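Local structure of ferritin, putative (Archaeoglobus fulgidus, 5LS9) at residues F[40-51]-F[156-166]. The protein probably takes up and stores iron inside a hollow cage of 24 subunits, and was engineered as a humanized archaeal ferritin for cell-targeted delivery. The protein carries 10 engineered substitutions. Numbering follows the deposited sequence.
Sequences GFSNWMRVQWQE and LDKELSLRQFT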
ATOM      1  N   GLY F  40     -10.302 -31.249  37.120  1.00 90.13           N
ATOM      2  CA  GLY F  40      -9.316 -30.172  37.172  1.00 88.56           C
ATOM      3  C   GLY F  40      -8.128 -30.513  38.055  1.00 87.70           C
ATOM      4  O   GLY F  40      -6.980 -30.223  37.711  1.00 90.32           O
ATOM      5  N   PHE F  41      -8.404 -31.131  39.199  1.00 83.77           N
ATOM      6  CA  PHE F  41      -7.341 -31.594  40.086  1.00 82.02           C
ATOM      7  C   PHE F  41      -6.505 -32.653  39.372  1.00 84.01           C
ATOM      8  O   PHE F  41      -5.271 -32.624  39.426  1.00 83.87           O
ATOM      9  CB  PHE F  41      -7.926 -32.169  41.378  1.00 80.45           C
ATOM     10  CG  PHE F  41      -8.399 -31.125  42.338  1.00 77.48           C
ATOM     11  CD1 PHE F  41      -9.609 -30.479  42.149  1.00 78.66           C
ATOM     12  CD2 PHE F  41      -7.625 -30.781  43.428  1.00 79.09           C
ATOM     13  CE1 PHE F  41     -10.036 -29.507  43.034  1.00 80.07           C
ATOM     14  CE2 PHE F  41      -8.043 -29.812  44.321  1.00 79.55           C
ATOM     15  CZ  PHE F  41      -9.252 -29.174  44.124  1.00 82.26           C
ATOM     16  N   SER F  42      -7.189 -33.580  38.700  1.00 83.73           N
ATOM     17  CA  SER F  42      -6.528 -34.631  37.918  1.00 81.52           C
ATOM     18  C   SER F  42      -5.588 -34.041  36.869  1.00 77.50           C
ATOM     19  O   SER F  42      -4.457 -34.498  36.720  1.00 75.00           O
ATOM     20  CB  SER F  42      -7.560 -35.541  37.235  1.00 80.01           C
ATOM     21  OG  SER F  42      -8.128 -34.924  36.096  1.00 78.55           O
ATOM     22  N   ASN F  43      -6.065 -33.028  36.149  1.00 74.25           N
ATOM     23  CA  ASN F  43      -5.257 -32.347  35.145  1.00 73.74           C
ATOM     24  C   ASN F  43      -3.981 -31.734  35.744  1.00 72.12           C
ATOM     25  O   ASN F  43      -2.897 -31.853  35.158  1.00 66.97           O
ATOM     26  CB  ASN F  43      -6.086 -31.266  34.446  1.00 75.15           C
ATOM     27  CG  ASN F  43      -5.299 -30.529  33.375  1.00 76.90           C
ATOM     28  OD1 ASN F  43      -4.758 -29.444  33.618  1.00 72.32           O
ATOM     29  ND2 ASN F  43      -5.207 -31.129  32.192  1.00 77.02           N
ATOM     30  N   TRP F  44      -4.121 -31.098  36.909  1.00 70.12           N
ATOM     31  CA  TRP F  44      -3.003 -30.430  37.600  1.00 67.80           C
ATOM     32  C   TRP F  44      -1.855 -31.370  37.941  1.00 65.58           C
ATOM     33  O   TRP F  44      -0.690 -31.033  37.737  1.00 69.49           O
ATOM     34  CB  TRP F  44      -3.492 -29.791  38.894  1.00 68.09           C
ATOM     35  CG  TRP F  44      -2.542 -28.795  39.497  1.00 66.54           C
ATOM     36  CD1 TRP F  44      -2.537 -27.456  39.279  1.00 66.79           C
ATOM     37  CD2 TRP F  44      -1.481 -29.056  40.425  1.00 64.62           C
ATOM     38  NE1 TRP F  44      -1.543 -26.862  40.010  1.00 68.02           N
ATOM     39  CE2 TRP F  44      -0.880 -27.822  40.726  1.00 64.06           C
ATOM     40  CE3 TRP F  44      -0.977 -30.214  41.026  1.00 66.60           C
ATOM     41  CZ2 TRP F  44       0.199 -27.705  41.599  1.00 62.89           C
ATOM     42  CZ3 TRP F  44       0.099 -30.098  41.895  1.00 64.57           C
ATOM     43  CH2 TRP F  44       0.674 -28.850  42.171  1.00 64.00           C
ATOM     44  N   MET F  45      -2.187 -32.540  38.475  1.00 62.03           N
ATOM     45  CA  MET F  45      -1.178 -33.544  38.804  1.00 60.97           C
ATOM     46  C   MET F  45      -0.499 -34.117  37.546  1.00 62.29           C
ATOM     47  O   MET F  45       0.716 -34.287  37.526  1.00 60.80           O
ATOM     48  CB  MET F  45      -1.801 -34.658  39.636  1.00 58.60           C
ATOM     49  CG  MET F  45      -2.359 -34.184  40.972  1.00 59.07           C
ATOM     50  SD  MET F  45      -1.096 -33.870  42.219  1.00 59.75           S
ATOM     51  CE  MET F  45      -1.971 -32.764  43.309  1.00 56.38           C
ATOM     52  N   ARG F  46      -1.279 -34.394  36.501  1.00 64.10           N
ATOM     53  CA  ARG F  46      -0.733 -34.869  35.220  1.00 66.94           C
ATOM     54  C   ARG F  46       0.317 -33.906  34.670  1.00 65.97           C
ATOM     55  O   ARG F  46       1.345 -34.328  34.146  1.00 63.42           O
ATOM     56  CB  ARG F  46      -1.846 -35.040  34.170  1.00 71.79           C
ATOM     57  CG  ARG F  46      -2.827 -36.179  34.431  1.00 75.01           C
ATOM     58  CD  ARG F  46      -2.304 -37.519  33.933  1.00 77.18           C
ATOM     59  NE  ARG F  46      -2.405 -37.651  32.477  1.00 79.55           N
ATOM     60  CZ  ARG F  46      -3.511 -37.988  31.806  1.00 80.40           C
ATOM     61  NH1 ARG F  46      -4.658 -38.238  32.442  1.00 77.81           N
ATOM     62  NH2 ARG F  46      -3.470 -38.071  30.476  1.00 79.78           N
ATOM     63  N   VAL F  47       0.045 -32.609  34.776  1.00 65.43           N
ATOM     64  CA  VAL F  47       0.998 -31.596  34.320  1.00 64.15           C
ATOM     65  C   VAL F  47       2.224 -31.595  35.240  1.00 63.00           C
ATOM     66  O   VAL F  47       3.369 -31.549  34.772  1.00 63.59           O
ATOM     67  CB  VAL F  47       0.352 -30.192  34.250  1.00 64.13           C
ATOM     68  CG1 VAL F  47       1.401 -29.118  34.002  1.00 65.75           C
ATOM     69  CG2 VAL F  47      -0.704 -30.143  33.150  1.00 63.52           C
ATOM     70  N   GLN F  48       1.984 -31.662  36.547  1.00 58.84           N
ATOM     71  CA  GLN F  48       3.074 -31.723  37.514  1.00 58.29           C
ATOM     72  C   GLN F  48       3.922 -32.972  37.316  1.00 55.06           C
ATOM     73  O   GLN F  48       5.105 -32.970  37.622  1.00 50.17           O
ATOM     74  CB  GLN F  48       2.513 -31.716  38.928  1.00 61.30           C
ATOM     75  CG  GLN F  48       3.562 -31.496  40.000  1.00 62.52           C
ATOM     76  CD  GLN F  48       4.071 -30.072  40.026  1.00 62.40           C
ATOM     77  OE1 GLN F  48       3.314 -29.141  40.305  1.00 63.93           O
ATOM     78  NE2 GLN F  48       5.357 -29.891  39.745  1.00 63.43           N
ATOM     79  N   TRP F  49       3.272 -34.033  36.832  1.00 57.75           N
ATOM     80  CA  TRP F  49       3.901 -35.318  36.468  1.00 57.69           C
ATOM     81  C   TRP F  49       4.865 -35.134  35.306  1.00 57.09           C
ATOM     82  O   TRP F  49       6.036 -35.500  35.403  1.00 54.83           O
ATOM     83  CB  TRP F  49       2.802 -36.394  36.185  1.00 58.93           C
ATOM     84  CG  TRP F  49       2.945 -37.326  34.957  1.00 59.21           C
ATOM     85  CD1 TRP F  49       2.317 -37.184  33.749  1.00 59.16           C
ATOM     86  CD2 TRP F  49       3.706 -38.547  34.863  1.00 60.86           C
ATOM     87  NE1 TRP F  49       2.659 -38.213  32.907  1.00 60.38           N
ATOM     88  CE2 TRP F  49       3.510 -39.063  33.561  1.00 59.21           C
ATOM     89  CE3 TRP F  49       4.549 -39.242  35.746  1.00 62.54           C
ATOM     90  CZ2 TRP F  49       4.118 -40.242  33.119  1.00 58.10           C
ATOM     91  CZ3 TRP F  49       5.153 -40.421  35.307  1.00 61.62           C
ATOM     92  CH2 TRP F  49       4.930 -40.906  34.002  1.00 60.62           C
ATOM     93  N   GLN F  50       4.374 -34.540  34.224  1.00 58.34           N
ATOM     94  CA  GLN F  50       5.224 -34.209  33.085  1.00 60.35           C
ATOM     95  C   GLN F  50       6.351 -33.279  33.519  1.00 63.58           C
ATOM     96  O   GLN F  50       7.516 -33.536  33.226  1.00 66.00           O
ATOM     97  CB  GLN F  50       4.413 -33.534  31.979  1.00 59.52           C
ATOM     98  CG  GLN F  50       3.424 -34.448  31.274  1.00 58.89           C
ATOM     99  CD  GLN F  50       2.266 -33.682  30.658  1.00 56.26           C
ATOM    100  OE1 GLN F  50       1.209 -33.533  31.282  1.00 53.68           O
ATOM    101  NE2 GLN F  50       2.464 -33.175  29.444  1.00 52.67           N
ATOM    102  N   GLU F  51       6.001 -32.209  34.229  1.00 65.02           N
ATOM    103  CA  GLU F  51       6.974 -31.179  34.573  1.00 69.30           C
ATOM    104  C   GLU F  51       8.125 -31.691  35.435  1.00 73.27           C
ATOM    105  O   GLU F  51       9.281 -31.315  35.210  1.00 75.83           O
ATOM    106  CB  GLU F  51       6.292 -30.009  35.263  1.00 69.67           C
ATOM    107  CG  GLU F  51       5.542 -29.113  34.298  1.00 69.32           C
ATOM    108  CD  GLU F  51       4.760 -28.036  35.012  1.00 69.60           C
ATOM    109  OE1 GLU F  51       3.967 -27.344  34.340  1.00 70.78           O
ATOM    110  OE2 GLU F  51       4.935 -27.886  36.243  1.00 64.70           O
ATOM    111  N   LEU F 156     -12.995 -24.232  42.361  1.00 73.16           N
ATOM    112  CA  LEU F 156     -11.551 -24.417  42.369  1.00 75.23           C
ATOM    113  C   LEU F 156     -11.151 -25.485  41.357  1.00 75.63           C
ATOM    114  O   LEU F 156     -10.196 -25.298  40.592  1.00 68.11           O
ATOM    115  CB  LEU F 156     -11.074 -24.795  43.776  1.00 77.17           C
ATOM    116  CG  LEU F 156      -9.563 -24.825  44.026  1.00 80.28           C
ATOM    117  CD1 LEU F 156      -8.912 -23.457  43.840  1.00 78.89           C
ATOM    118  CD2 LEU F 156      -9.295 -25.348  45.426  1.00 82.74           C
ATOM    119  N   ASP F 157     -11.899 -26.590  41.351  1.00 79.75           N
ATOM    120  CA  ASP F 157     -11.678 -27.684  40.404  1.00 82.06           C
ATOM    121  C   ASP F 157     -11.446 -27.135  39.008  1.00 81.08           C
ATOM    122  O   ASP F 157     -10.352 -27.265  38.464  1.00 82.78           O
ATOM    123  CB  ASP F 157     -12.870 -28.647  40.384  1.00 83.58           C
ATOM    124  CG  ASP F 157     -12.743 -29.711  39.307  1.00 88.62           C
ATOM    125  OD1 ASP F 157     -11.693 -30.391  39.275  1.00 94.99           O
ATOM    126  OD2 ASP F 157     -13.683 -29.870  38.495  1.00 86.69           O
ATOM    127  N   LYS F 158     -12.468 -26.487  38.458  1.00 78.86           N
ATOM    128  CA  LYS F 158     -12.433 -26.007  37.073  1.00 76.36           C
ATOM    129  C   LYS F 158     -11.185 -25.172  36.797  1.00 73.25           C
ATOM    130  O   LYS F 158     -10.571 -25.290  35.736  1.00 67.86           O
ATOM    131  CB  LYS F 158     -13.690 -25.189  36.764  1.00 75.14           C
ATOM    132  CG  LYS F 158     -13.918 -24.902  35.289  1.00 74.45           C
ATOM    133  CD  LYS F 158     -15.202 -24.110  35.091  1.00 77.01           C
ATOM    134  CE  LYS F 158     -15.383 -23.650  33.649  1.00 79.55           C
ATOM    135  NZ  LYS F 158     -16.678 -22.940  33.429  1.00 80.67           N
ATOM    136  N   GLU F 159     -10.810 -24.345  37.769  1.00 73.97           N
ATOM    137  CA  GLU F 159      -9.693 -23.417  37.602  1.00 74.31           C
ATOM    138  C   GLU F 159      -8.391 -24.163  37.306  1.00 73.31           C
ATOM    139  O   GLU F 159      -7.674 -23.811  36.371  1.00 76.24           O
ATOM    140  CB  GLU F 159      -9.535 -22.537  38.843  1.00 76.95           C
ATOM    141  CG  GLU F 159      -9.669 -21.055  38.549  1.00 80.53           C
ATOM    142  CD  GLU F 159      -9.462 -20.197  39.776  1.00 86.82           C
ATOM    143  OE1 GLU F 159      -9.506 -20.743  40.902  1.00 87.41           O
ATOM    144  OE2 GLU F 159      -9.259 -18.974  39.612  1.00 92.14           O
ATOM    145  N   LEU F 160      -8.109 -25.205  38.088  1.00 69.51           N
ATOM    146  CA  LEU F 160      -6.902 -26.024  37.910  1.00 64.10           C
ATOM    147  C   LEU F 160      -6.818 -26.718  36.544  1.00 61.58           C
ATOM    148  O   LEU F 160      -5.716 -27.034  36.087  1.00 58.41           O
ATOM    149  CB  LEU F 160      -6.805 -27.053  39.034  1.00 63.30           C
ATOM    150  CG  LEU F 160      -6.561 -26.402  40.400  1.00 64.15           C
ATOM    151  CD1 LEU F 160      -7.448 -27.001  41.477  1.00 64.57           C
ATOM    152  CD2 LEU F 160      -5.105 -26.495  40.815  1.00 64.25           C
ATOM    153  N   SER F 161      -7.974 -26.938  35.905  1.00 62.47           N
ATOM    154  CA  SER F 161      -8.052 -27.471  34.526  1.00 64.60           C
ATOM    155  C   SER F 161      -7.203 -26.693  33.521  1.00 67.10           C
ATOM    156  O   SER F 161      -6.686 -27.267  32.567  1.00 65.56           O
ATOM    157  CB  SER F 161      -9.495 -27.463  33.999  1.00 63.08           C
ATOM    158  OG  SER F 161     -10.436 -27.777  34.998  1.00 64.85           O
ATOM    159  N   LEU F 162      -7.062 -25.387  33.743  1.00 71.86           N
ATOM    160  CA  LEU F 162      -6.439 -24.487  32.768  1.00 71.21           C
ATOM    161  C   LEU F 162      -4.904 -24.438  32.841  1.00 66.63           C
ATOM    162  O   LEU F 162      -4.273 -23.662  32.125  1.00 65.69           O
ATOM    163  CB  LEU F 162      -7.026 -23.073  32.909  1.00 74.29           C
ATOM    164  CG  LEU F 162      -8.524 -22.913  32.593  1.00 76.96           C
ATOM    165  CD1 LEU F 162      -9.399 -23.059  33.830  1.00 77.78           C
ATOM    166  CD2 LEU F 162      -8.805 -21.562  31.955  1.00 79.75           C
ATOM    167  N   ARG F 163      -4.297 -25.258  33.691  1.00 63.58           N
ATOM    168  CA  ARG F 163      -2.843 -25.395  33.678  1.00 62.46           C
ATOM    169  C   ARG F 163      -2.413 -26.163  32.425  1.00 63.89           C
ATOM    170  O   ARG F 163      -3.186 -26.953  31.885  1.00 64.65           O
ATOM    171  CB  ARG F 163      -2.363 -26.120  34.927  1.00 61.26           C
ATOM    172  CG  ARG F 163      -0.872 -25.997  35.159  1.00 61.94           C
ATOM    173  CD  ARG F 163      -0.390 -26.923  36.261  1.00 62.71           C
ATOM    174  NE  ARG F 163       1.032 -26.729  36.521  1.00 63.89           N
ATOM    175  CZ  ARG F 163       1.718 -27.335  37.486  1.00 66.87           C
ATOM    176  NH1 ARG F 163       1.122 -28.199  38.298  1.00 70.04           N
ATOM    177  NH2 ARG F 163       3.010 -27.082  37.636  1.00 67.96           N
ATOM    178  N   GLN F 164      -1.194 -25.913  31.952  1.00 66.73           N
ATOM    179  CA  GLN F 164      -0.664 -26.610  30.772  1.00 68.60           C
ATOM    180  C   GLN F 164       0.853 -26.856  30.836  1.00 70.21           C
ATOM    181  O   GLN F 164       1.553 -26.334  31.704  1.00 71.86           O
ATOM    182  CB  GLN F 164      -1.037 -25.851  29.490  1.00 70.75           C
ATOM    183  CG  GLN F 164      -2.439 -26.159  28.968  1.00 69.67           C
ATOM    184  CD  GLN F 164      -2.696 -25.625  27.564  1.00 68.76           C
ATOM    185  OE1 GLN F 164      -1.765 -25.289  26.819  1.00 65.41           O
ATOM    186  NE2 GLN F 164      -3.971 -25.554  27.190  1.00 66.85           N
ATOM    187  N   PHE F 165       1.337 -27.666  29.898  1.00 71.17           N
ATOM    188  CA  PHE F 165       2.710 -28.167  29.886  1.00 74.03           C
ATOM    189  C   PHE F 165       3.690 -27.046  29.557  1.00 77.90           C
ATOM    190  O   PHE F 165       3.532 -26.373  28.546  1.00 84.10           O
ATOM    191  CB  PHE F 165       2.788 -29.297  28.850  1.00 75.63           C
ATOM    192  CG  PHE F 165       4.093 -30.047  28.825  1.00 76.52           C
ATOM    193  CD1 PHE F 165       4.749 -30.406  29.995  1.00 76.28           C
ATOM    194  CD2 PHE F 165       4.638 -30.447  27.611  1.00 76.10           C
ATOM    195  CE1 PHE F 165       5.942 -31.107  29.949  1.00 75.87           C
ATOM    196  CE2 PHE F 165       5.826 -31.156  27.565  1.00 77.26           C
ATOM    197  CZ  PHE F 165       6.481 -31.485  28.734  1.00 74.70           C
ATOM    198  N   THR F 166       4.708 -26.869  30.398  1.00 80.70           N
ATOM    199  CA  THR F 166       5.567 -25.669  30.368  1.00 83.54           C
ATOM    200  C   THR F 166       6.479 -25.456  29.135  1.00 85.70           C
ATOM    201  O   THR F 166       6.368 -24.421  28.469  1.00 80.75           O
ATOM    202  CB  THR F 166       6.434 -25.593  31.645  1.00 85.81           C
ATOM    203  OG1 THR F 166       5.619 -25.874  32.792  1.00 84.18           O
ATOM    204  CG2 THR F 166       7.080 -24.201  31.809  1.00 85.86           C
TER
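R163, in the tail that follows the short fifth helix, reaches onto W44, V47, Q48 and E51 of helix 39-65, one of the four long helices of the ferritin bundle. From CB, which points toward that helix, the chain turns away from the backbone N (chi1 -166°) and runs extended to NE, carrying the head slantwise across the helix. CG, CD and NE pass V47 CG1, NE at 3.5 Å, and CD also lies off-centre over the five-membered ring of W44. CZ is 4.4 Å from the centroid of that ring, a cation-pi contact with the guanidinium tilted 45° to the indole. NH1 donates to Q48 OE1 at 3.1 Å; NH2 adds a weak bond to the same oxygen and forms a salt bridge to E51 OE2. A leucine here would probably leave E51 without its cation and Q48 OE1 without these donors, freeing the tail to lift. Farther back, L160 CD1 packs over the face of the F41 ring, while I139 of helix 116-146 meets both L160 and W44. The D157 carboxylate is nearly coplanar with the F41 ring, and OD1 accepts a hydrogen bond from G40 N at 2.7 Å, on the syn side but 29° out of plane.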